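Local coordinates for protein cyclohexadienyl dehydratase (Synthetic construct, PDB 5JOS) that probably dehydrates and decarboxylates prephenate and arogenate to phenylpyruvate and phenylalanine, using a scaffold of the periplasmic solute-binding protein type, at residues G31-F36 and S207-M212; G43-F48 and F66-W71; D49-K54 and Y241-K246. One frame throughout, in Å; residues are numbered along the deposited sequence.

In the fold
The three contacts cluster in one lobe of a periplasmic binding-protein fold, their centres 10 to 13 Å apart. Along the chain the order is 31-36, 43-48, 49-54, 66-71, 207-212 and 241-246, so interaction 2 joins pieces close in sequence, whereas interactions 1 and 3 bring late segments, strand 205-213 and helix 236-245, back to the lobe in which the chain began. Helix 48-60 runs through the group: segment 43-48 leads directly into 49-54. Y211 hydrogen-bonds to D49 between interactions 1 and 3, W71 hydrogen-bonds to D32 between interactions 1 and 2, and W244 packs on G47 and F48 between interactions 2 and 3. Interaction 2 packs that lobe's own early strands together.

Interaction 1 (G31-F36 and S207-M212); sequences GDYKPF and SEKGYM
The Y33 ring meets K209 at its hydroxyl edge: the ammonium NZ lies in the ring plane and donates to Y33 OH over 2.8 Å. One face of the same ring carries F36, whose CD2 sits 3.5 Å above the plane toward the rim. F36 in turn has P35 CG over one face, and its CZ lies 4.0 Å from K209 CE, an oblique approach. With CG anti to the backbone N (chi1 -175°), Y33 reaches out to meet the lysine, which arrives from the opposite direction. The K209 chain bends at chi2 (-67°), bringing its last methylene to F36 while its nitrogen goes on to the phenol. Hydrogen bonds from NZ to G89 O and T91 OG1 add to the one to Y33 OH, so a buried ammonium is gripped by three oxygens. A backbone bond from F36 N to Y33 O (2.8 Å) closes a type VIa beta turn, with the cis peptide before P35, which probably helps bring the F36 ring over the Y33 face. The contact joins the loop between strands 24-29 and 38-39 to strand 205-213; M107 of strand 107-109 packs on both F36 and K209, and D49 of helix 48-60 touches F36.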
loop_
_atom_site.group_PDB
_atom_site.type_symbol
_atom_site.label_atom_id
_atom_site.label_comp_id
_atom_site.label_asym_id
_atom_site.label_seq_id
_atom_site.Cartn_x
_atom_site.Cartn_y
_atom_site.Cartn_z
ATOM N N GLY A 31 5.451 -10.865 -8.229
ATOM C CA GLY A 31 4.548 -12.038 -8.286
ATOM C C GLY A 31 4.531 -12.891 -7.015
ATOM O O GLY A 31 4.037 -13.998 -7.020
ATOM N N ASP A 32 5.056 -12.353 -5.919
ATOM C CA ASP A 32 5.111 -13.082 -4.645
ATOM C C ASP A 32 4.565 -12.295 -3.470
ATOM O O ASP A 32 4.883 -12.582 -2.316
ATOM C CB ASP A 32 6.551 -13.522 -4.379
ATOM C CG ASP A 32 7.501 -12.349 -4.147
ATOM O OD1 ASP A 32 7.051 -11.210 -4.028
ATOM O OD2 ASP A 32 8.717 -12.585 -4.046
ATOM N N TYR A 33 3.692 -11.345 -3.785
ATOM C CA TYR A 33 3.214 -10.406 -2.814
ATOM C C TYR A 33 1.728 -10.064 -2.924
ATOM O O TYR A 33 1.358 -9.018 -3.481
ATOM C CB TYR A 33 4.063 -9.127 -2.927
ATOM C CG TYR A 33 3.774 -8.053 -1.891
ATOM C CD1 TYR A 33 3.142 -8.314 -0.668
ATOM C CD2 TYR A 33 4.197 -6.745 -2.121
ATOM C CE1 TYR A 33 2.970 -7.296 0.281
ATOM C CE2 TYR A 33 3.994 -5.756 -1.213
ATOM C CZ TYR A 33 3.400 -6.009 -0.017
ATOM O OH TYR A 33 3.265 -4.915 0.827
ATOM N N LYS A 34 0.869 -10.832 -2.241
ATOM C CA LYS A 34 -0.538 -10.506 -2.183
ATOM C C LYS A 34 -0.689 -9.374 -1.234
ATOM O O LYS A 34 -0.011 -9.369 -0.241
ATOM C CB LYS A 34 -1.369 -11.605 -1.634
ATOM C CG LYS A 34 -1.231 -12.948 -2.282
ATOM C CD LYS A 34 -1.618 -14.037 -1.259
ATOM C CE LYS A 34 -2.584 -15.041 -1.825
ATOM N NZ LYS A 34 -1.913 -15.850 -2.855
ATOM N N PRO A 35 -1.627 -8.458 -1.517
ATOM C CA PRO A 35 -2.591 -8.576 -2.631
ATOM C C PRO A 35 -2.153 -7.747 -3.876
ATOM O O PRO A 35 -3.010 -7.360 -4.679
ATOM C CB PRO A 35 -3.848 -7.898 -2.020
ATOM C CG PRO A 35 -3.182 -6.744 -1.257
ATOM C CD PRO A 35 -2.001 -7.395 -0.611
ATOM N N PHE A 36 -0.873 -7.368 -3.967
ATOM C CA PHE A 36 -0.438 -6.441 -5.006
ATOM C C PHE A 36 -0.016 -7.078 -6.324
ATOM O O PHE A 36 -0.234 -6.489 -7.395
ATOM C CB PHE A 36 0.721 -5.591 -4.475
ATOM C CG PHE A 36 0.341 -4.727 -3.313
ATOM C CD1 PHE A 36 -0.294 -3.526 -3.516
ATOM C CD2 PHE A 36 0.605 -5.096 -2.072
ATOM C CE1 PHE A 36 -0.670 -2.771 -2.472
ATOM C CE2 PHE A 36 0.253 -4.302 -1.026
ATOM C CZ PHE A 36 -0.361 -3.167 -1.220
ATOM N N SER A 207 4.406 4.939 6.628
ATOM C CA SER A 207 5.016 4.600 5.409
ATOM C C SER A 207 4.098 4.793 4.191
ATOM O O SER A 207 2.925 5.073 4.294
ATOM C CB SER A 207 5.508 3.165 5.416
ATOM O OG SER A 207 6.298 2.907 6.544
ATOM N N GLU A 208 4.665 4.579 3.025
ATOM C CA GLU A 208 3.887 4.658 1.802
ATOM C C GLU A 208 4.393 3.751 0.710
ATOM O O GLU A 208 5.546 3.244 0.737
ATOM C CB GLU A 208 3.841 6.140 1.353
ATOM C CG GLU A 208 5.151 6.703 0.973
ATOM C CD GLU A 208 5.175 8.250 0.757
ATOM O OE1 GLU A 208 4.548 9.005 1.499
ATOM O OE2 GLU A 208 5.796 8.694 -0.224
ATOM N N LYS A 209 3.518 3.500 -0.240
ATOM C CA LYS A 209 3.841 2.697 -1.381
ATOM C C LYS A 209 3.858 3.619 -2.578
ATOM O O LYS A 209 3.002 4.506 -2.715
ATOM C CB LYS A 209 2.727 1.670 -1.715
ATOM C CG LYS A 209 2.242 0.689 -0.638
ATOM C CD LYS A 209 3.309 -0.236 -0.310
ATOM C CE LYS A 209 2.788 -1.423 0.498
ATOM N NZ LYS A 209 4.038 -2.231 0.712
ATOM N N GLY A 210 4.735 3.308 -3.517
ATOM C CA GLY A 210 4.885 4.147 -4.699
ATOM C C GLY A 210 5.347 3.260 -5.824
ATOM O O GLY A 210 5.741 2.072 -5.627
ATOM N N TYR A 211 5.258 3.797 -7.038
ATOM C CA TYR A 211 5.826 3.116 -8.224
ATOM C C TYR A 211 7.272 3.593 -8.457
ATOM O O TYR A 211 7.563 4.745 -8.441
ATOM C CB TYR A 211 4.922 3.256 -9.446
ATOM C CG TYR A 211 3.515 2.769 -9.125
ATOM C CD1 TYR A 211 3.299 1.518 -8.684
ATOM C CD2 TYR A 211 2.439 3.601 -9.227
ATOM C CE1 TYR A 211 2.018 1.085 -8.367
ATOM C CE2 TYR A 211 1.150 3.165 -8.959
ATOM C CZ TYR A 211 0.962 1.925 -8.474
ATOM O OH TYR A 211 -0.298 1.506 -8.097
ATOM N N MET A 212 8.153 2.651 -8.688
ATOM C CA MET A 212 9.555 2.942 -8.711
ATOM C C MET A 212 10.072 3.035 -10.115
ATOM O O MET A 212 9.851 2.129 -10.911
ATOM C CB MET A 212 10.274 1.812 -8.007
ATOM C CG MET A 212 11.519 2.215 -7.293
ATOM S SD MET A 212 12.387 0.953 -6.311
ATOM C CE MET A 212 12.443 -0.494 -7.295
#

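Interaction 2 (G43-F48 and F66-W71); sequences GQYTGF and FVPTTW
Y45 lies alongside F66. Their ring centroids are 5.3 Å apart and the planes are inclined at 42°, an oblique aromatic pair. The closest touch is made by one flank of the tyrosine: CE2 of Y45 comes within 3.7 Å of F66 CB, and the neighbouring CD2 of Y45 stands 4.0 Å from F66 CG. The phenol rests against CB of the phenylalanine as well as its ring. Both residues place CG anti to the carbonyl carbon (chi1 -75° for Y45, -72° for F66); both side chains lean beside their backbone N, and from the two facing segments they run past each other in opposite directions. The tyrosine is long enough to run on beyond F66 to P68. There the hydroxyl end crosses the pyrrolidine at about a right angle, with Y45 OH 3.8 Å from P68 CG and equally close to P68 CA. This is van der Waals packing of the oxygen on carbon, and the proline packs against the hydroxyl end of the phenol at the surface of the protein. R39 adds a cation-pi interaction with the tyrosine, while T29 and I50 also touch its side chain. F66 also packs against V27 and T29 of strand 24-29 and I50 and A53 of helix 48-60. The contact therefore lies where strand 45-46, paired with 38-39 in a small antiparallel hairpin, meets 63-68, an outer strand of the parallel sheet. Strands 24-29 and 63-68 run parallel as neighbours with helix 48-60 between them in sequence, a beta-alpha-beta crossover, and the hairpin is inserted ahead of its helix.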
loop_
_atom_site.group_PDB
_atom_site.type_symbol
_atom_site.label_atom_id
_atom_site.label_comp_id
_atom_site.label_asym_id
_atom_site.label_seq_id
_atom_site.Cartn_x
_atom_site.Cartn_y
_atom_site.Cartn_z
ATOM N N GLY A 43 -1.310 -19.301 -12.945
ATOM C CA GLY A 43 0.040 -18.766 -12.903
ATOM C C GLY A 43 0.158 -17.555 -13.815
ATOM O O GLY A 43 1.242 -17.229 -14.287
ATOM N N GLN A 44 -0.960 -16.887 -14.092
ATOM C CA GLN A 44 -0.925 -15.536 -14.677
ATOM C C GLN A 44 -0.837 -14.510 -13.539
ATOM O O GLN A 44 -1.337 -14.758 -12.435
ATOM C CB GLN A 44 -2.249 -15.240 -15.356
ATOM C CG GLN A 44 -2.591 -16.110 -16.554
ATOM C CD GLN A 44 -1.409 -16.235 -17.488
ATOM O OE1 GLN A 44 -0.817 -17.307 -17.606
ATOM N NE2 GLN A 44 -1.023 -15.123 -18.117
ATOM N N TYR A 45 -0.398 -13.301 -13.862
ATOM C CA TYR A 45 -0.270 -12.261 -12.869
ATOM C C TYR A 45 -1.613 -11.706 -12.453
ATOM O O TYR A 45 -2.479 -11.460 -13.269
ATOM C CB TYR A 45 0.573 -11.104 -13.378
ATOM C CG TYR A 45 2.019 -11.420 -13.402
ATOM C CD1 TYR A 45 2.753 -11.458 -12.228
ATOM C CD2 TYR A 45 2.674 -11.722 -14.596
ATOM C CE1 TYR A 45 4.108 -11.783 -12.233
ATOM C CE2 TYR A 45 4.045 -11.991 -14.612
ATOM C CZ TYR A 45 4.757 -12.015 -13.413
ATOM O OH TYR A 45 6.129 -12.274 -13.421
ATOM N N THR A 46 -1.775 -11.513 -11.158
ATOM C CA THR A 46 -2.992 -10.961 -10.618
ATOM C C THR A 46 -2.645 -10.071 -9.420
ATOM O O THR A 46 -1.589 -10.246 -8.783
ATOM C CB THR A 46 -4.004 -12.072 -10.310
ATOM O OG1 THR A 46 -5.215 -11.493 -9.866
ATOM C CG2 THR A 46 -3.574 -13.043 -9.200
ATOM N N GLY A 47 -3.519 -9.097 -9.165
ATOM C CA GLY A 47 -3.401 -8.260 -8.001
ATOM C C GLY A 47 -3.708 -6.800 -8.254
ATOM O O GLY A 47 -3.851 -6.350 -9.397
ATOM N N PHE A 48 -3.720 -6.060 -7.155
ATOM C CA PHE A 48 -3.920 -4.620 -7.160
ATOM C C PHE A 48 -3.050 -3.859 -8.170
ATOM O O PHE A 48 -3.564 -3.077 -8.974
ATOM C CB PHE A 48 -3.652 -4.144 -5.715
ATOM C CG PHE A 48 -3.916 -2.675 -5.421
ATOM C CD1 PHE A 48 -3.033 -1.695 -5.833
ATOM C CD2 PHE A 48 -4.916 -2.311 -4.572
ATOM C CE1 PHE A 48 -3.227 -0.368 -5.486
ATOM C CE2 PHE A 48 -5.140 -0.971 -4.231
ATOM C CZ PHE A 48 -4.297 -0.004 -4.700
ATOM N N PHE A 66 4.859 -7.641 -18.424
ATOM C CA PHE A 66 5.326 -7.890 -17.088
ATOM C C PHE A 66 6.717 -8.526 -17.076
ATOM O O PHE A 66 6.935 -9.540 -17.679
ATOM C CB PHE A 66 4.305 -8.754 -16.377
ATOM C CG PHE A 66 3.067 -7.997 -16.041
ATOM C CD1 PHE A 66 3.112 -6.938 -15.144
ATOM C CD2 PHE A 66 1.881 -8.249 -16.703
ATOM C CE1 PHE A 66 1.988 -6.178 -14.894
ATOM C CE2 PHE A 66 0.723 -7.522 -16.412
ATOM C CZ PHE A 66 0.792 -6.477 -15.521
ATOM N N VAL A 67 7.672 -7.926 -16.389
ATOM C CA VAL A 67 9.029 -8.489 -16.366
ATOM C C VAL A 67 9.266 -9.016 -14.956
ATOM O O VAL A 67 9.255 -8.219 -14.038
ATOM C CB VAL A 67 10.005 -7.426 -16.778
ATOM C CG1 VAL A 67 11.482 -7.924 -16.683
ATOM C CG2 VAL A 67 9.712 -7.000 -18.207
ATOM N N PRO A 68 9.413 -10.365 -14.777
ATOM C CA PRO A 68 9.680 -10.971 -13.485
ATOM C C PRO A 68 10.931 -10.309 -12.860
ATOM O O PRO A 68 11.903 -10.074 -13.553
ATOM C CB PRO A 68 9.973 -12.432 -13.797
ATOM C CG PRO A 68 9.480 -12.688 -15.207
ATOM C CD PRO A 68 9.304 -11.354 -15.872
ATOM N N THR A 69 10.846 -9.908 -11.599
ATOM C CA THR A 69 12.013 -9.530 -10.841
ATOM C C THR A 69 11.796 -10.133 -9.430
ATOM O O THR A 69 10.732 -10.742 -9.154
ATOM C CB THR A 69 12.210 -7.988 -10.863
ATOM O OG1 THR A 69 13.474 -7.596 -10.303
ATOM C CG2 THR A 69 11.186 -7.333 -10.098
ATOM N N THR A 70 12.782 -9.969 -8.562
ATOM C CA THR A 70 12.726 -10.520 -7.209
ATOM C C THR A 70 13.199 -9.432 -6.251
ATOM O O THR A 70 13.884 -8.461 -6.658
ATOM C CB THR A 70 13.700 -11.702 -7.031
ATOM O OG1 THR A 70 15.019 -11.181 -7.044
ATOM C CG2 THR A 70 13.586 -12.787 -8.173
ATOM N N TRP A 71 12.914 -9.598 -4.965
ATOM C CA TRP A 71 13.282 -8.538 -4.042
ATOM C C TRP A 71 14.793 -8.290 -3.995
ATOM O O TRP A 71 15.175 -7.144 -3.935
ATOM C CB TRP A 71 12.645 -8.735 -2.638
ATOM C CG TRP A 71 11.133 -8.699 -2.752
ATOM C CD1 TRP A 71 10.294 -9.784 -2.886
ATOM C CD2 TRP A 71 10.330 -7.557 -2.900
ATOM N NE1 TRP A 71 9.024 -9.354 -3.058
ATOM C CE2 TRP A 71 9.009 -7.999 -3.089
ATOM C CE3 TRP A 71 10.582 -6.184 -2.875
ATOM C CZ2 TRP A 71 7.974 -7.144 -3.271
ATOM C CZ3 TRP A 71 9.566 -5.356 -3.098
ATOM C CH2 TRP A 71 8.252 -5.829 -3.271
#

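Interaction 3 (D49-K54 and Y241-K246); sequences DIDVAK and YEKWLK
D51 receives two donors on one oxygen, OD2, each from a different direction. The ammonium of K243 approaches the syn lone pair, NZ to OD2 being 3.1 Å, in a salt bridge. The indole of W244 donates from NE1 to the same OD2 over 3.0 Å, with an N-H...O angle of 154°. Here the acceptor lies in the plane of the indole at its edge, yet the indole nitrogen stands well above the carboxylate plane, 60° out of it; the two flat groups are steeply inclined. Adjacent residues can share one acceptor because their side chains leave the helix differently: K243 has CG anti to the backbone N (chi1 176°), W244 has CG beside it. The lysine stays extended, which gives it the reach to D51, and the two side chains approach from opposite directions. K243 CE passes 3.3 Å above one face of the W244 ring, toward the rim. Farther out, the indole packs against T46 of strand 45-46, the N-cap residue G47 and F48, where helix 48-60 begins. These three probably limit how far it can turn; L240 touches D51. With a leucine in place of D51, the K243 ammonium would probably lose its countercharge and the indole N-H its acceptor, leaving the lysine free to swing away. The carboxylate sits near the N-terminal end of its helix and the lysine near the C-terminal end of 236-245, so both helix dipoles are likely to favour these charges, and OD2, which accepts two hydrogen bonds, probably stays ionised at this surface junction.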
loop_
_atom_site.group_PDB
_atom_site.type_symbol
_atom_site.label_atom_id
_atom_site.label_comp_id
_atom_site.label_asym_id
_atom_site.label_seq_id
_atom_site.Cartn_x
_atom_site.Cartn_y
_atom_site.Cartn_z
ATOM N N ASP A 49 -1.723 -4.049 -8.118
ATOM C CA ASP A 49 -0.876 -3.302 -9.008
ATOM C C ASP A 49 -0.741 -3.900 -10.425
ATOM O O ASP A 49 -0.189 -3.217 -11.326
ATOM C CB ASP A 49 0.480 -3.071 -8.408
ATOM C CG ASP A 49 0.452 -2.011 -7.336
ATOM O OD1 ASP A 49 -0.303 -1.007 -7.457
ATOM O OD2 ASP A 49 1.235 -2.144 -6.359
ATOM N N ILE A 50 -1.288 -5.105 -10.617
ATOM C CA ILE A 50 -1.379 -5.711 -11.925
ATOM C C ILE A 50 -2.502 -5.030 -12.605
ATOM O O ILE A 50 -2.338 -4.651 -13.780
ATOM C CB ILE A 50 -1.586 -7.200 -11.857
ATOM C CG1 ILE A 50 -0.503 -7.863 -11.044
ATOM C CG2 ILE A 50 -1.747 -7.847 -13.246
ATOM C CD1 ILE A 50 0.912 -7.710 -11.531
ATOM N N ASP A 51 -3.616 -4.824 -11.878
ATOM C CA ASP A 51 -4.680 -4.038 -12.403
ATOM C C ASP A 51 -4.176 -2.603 -12.741
ATOM O O ASP A 51 -4.562 -2.002 -13.759
ATOM C CB ASP A 51 -5.822 -3.919 -11.410
ATOM C CG ASP A 51 -6.634 -5.150 -11.280
ATOM O OD1 ASP A 51 -6.349 -6.158 -11.961
ATOM O OD2 ASP A 51 -7.662 -5.081 -10.544
ATOM N N VAL A 52 -3.454 -1.969 -11.831
ATOM C CA VAL A 52 -3.006 -0.562 -12.072
ATOM C C VAL A 52 -2.047 -0.515 -13.279
ATOM O O VAL A 52 -2.140 0.337 -14.114
ATOM C CB VAL A 52 -2.231 -0.040 -10.843
ATOM C CG1 VAL A 52 -1.644 1.322 -11.055
ATOM C CG2 VAL A 52 -3.103 0.026 -9.613
ATOM N N ALA A 53 -1.128 -1.465 -13.358
ATOM C CA ALA A 53 -0.207 -1.528 -14.460
ATOM C C ALA A 53 -0.926 -1.520 -15.789
ATOM O O ALA A 53 -0.515 -0.845 -16.699
ATOM C CB ALA A 53 0.645 -2.765 -14.371
ATOM N N LYS A 54 -2.008 -2.291 -15.905
ATOM C CA LYS A 54 -2.731 -2.351 -17.131
ATOM C C LYS A 54 -3.373 -1.068 -17.438
ATOM O O LYS A 54 -3.472 -0.661 -18.556
ATOM C CB LYS A 54 -3.830 -3.402 -17.066
ATOM C CG LYS A 54 -3.159 -4.734 -17.040
ATOM C CD LYS A 54 -4.178 -5.836 -16.849
ATOM C CE LYS A 54 -3.402 -7.133 -16.997
ATOM N NZ LYS A 54 -4.303 -8.241 -16.585
ATOM N N TYR A 241 -9.174 -0.330 -3.786
ATOM C CA TYR A 241 -9.122 -0.595 -2.331
ATOM C C TYR A 241 -10.235 -1.538 -1.940
ATOM O O TYR A 241 -10.079 -2.518 -1.193
ATOM C CB TYR A 241 -9.315 0.700 -1.541
ATOM C CG TYR A 241 -8.038 1.491 -1.273
ATOM C CD1 TYR A 241 -7.108 1.678 -2.262
ATOM C CD2 TYR A 241 -7.797 2.092 -0.016
ATOM C CE1 TYR A 241 -5.960 2.413 -2.053
ATOM C CE2 TYR A 241 -6.622 2.838 0.206
ATOM C CZ TYR A 241 -5.745 3.007 -0.832
ATOM O OH TYR A 241 -4.566 3.719 -0.676
ATOM N N GLU A 242 -11.394 -1.270 -2.478
ATOM C CA GLU A 242 -12.492 -2.103 -2.153
ATOM C C GLU A 242 -12.286 -3.558 -2.634
ATOM O O GLU A 242 -12.414 -4.525 -1.859
ATOM C CB GLU A 242 -13.689 -1.453 -2.774
ATOM C CG GLU A 242 -14.947 -2.182 -2.620
ATOM C CD GLU A 242 -16.023 -1.308 -3.198
ATOM O OE1 GLU A 242 -16.567 -1.668 -4.247
ATOM O OE2 GLU A 242 -16.216 -0.195 -2.663
ATOM N N LYS A 243 -11.991 -3.689 -3.916
ATOM C CA LYS A 243 -11.800 -4.979 -4.552
ATOM C C LYS A 243 -10.661 -5.793 -3.881
ATOM O O LYS A 243 -10.839 -6.956 -3.542
ATOM C CB LYS A 243 -11.486 -4.767 -6.028
ATOM C CG LYS A 243 -11.176 -6.038 -6.790
ATOM C CD LYS A 243 -10.851 -5.796 -8.266
ATOM C CE LYS A 243 -10.553 -7.152 -8.903
ATOM N NZ LYS A 243 -9.968 -7.072 -10.295
ATOM N N TRP A 244 -9.503 -5.197 -3.721
ATOM C CA TRP A 244 -8.335 -5.926 -3.251
ATOM C C TRP A 244 -8.103 -5.851 -1.749
ATOM O O TRP A 244 -7.560 -6.745 -1.230
ATOM C CB TRP A 244 -7.060 -5.413 -3.994
ATOM C CG TRP A 244 -7.087 -5.703 -5.440
ATOM C CD1 TRP A 244 -7.358 -4.844 -6.428
ATOM C CD2 TRP A 244 -6.909 -6.992 -6.049
ATOM N NE1 TRP A 244 -7.308 -5.485 -7.643
ATOM C CE2 TRP A 244 -7.043 -6.820 -7.423
ATOM C CE3 TRP A 244 -6.639 -8.277 -5.535
ATOM C CZ2 TRP A 244 -6.978 -7.870 -8.329
ATOM C CZ3 TRP A 244 -6.550 -9.334 -6.426
ATOM C CH2 TRP A 244 -6.730 -9.125 -7.832
ATOM N N LEU A 245 -8.474 -4.780 -1.067
ATOM C CA LEU A 245 -8.231 -4.684 0.360
ATOM C C LEU A 245 -9.490 -4.923 1.171
ATOM O O LEU A 245 -9.453 -4.946 2.389
ATOM C CB LEU A 245 -7.721 -3.321 0.702
ATOM C CG LEU A 245 -6.466 -2.844 -0.027
ATOM C CD1 LEU A 245 -5.966 -1.561 0.631
ATOM C CD2 LEU A 245 -5.381 -3.890 -0.069
ATOM N N LYS A 246 -10.607 -5.093 0.487
ATOM C CA LYS A 246 -11.878 -5.349 1.108
ATOM C C LYS A 246 -12.244 -4.242 2.040
ATOM O O LYS A 246 -12.862 -4.490 3.033
ATOM C CB LYS A 246 -11.890 -6.656 1.902
ATOM C CG LYS A 246 -11.431 -7.859 1.139
ATOM C CD LYS A 246 -12.500 -8.184 0.149
ATOM C CE LYS A 246 -11.929 -8.845 -1.064
ATOM N NZ LYS A 246 -13.161 -9.136 -1.839
#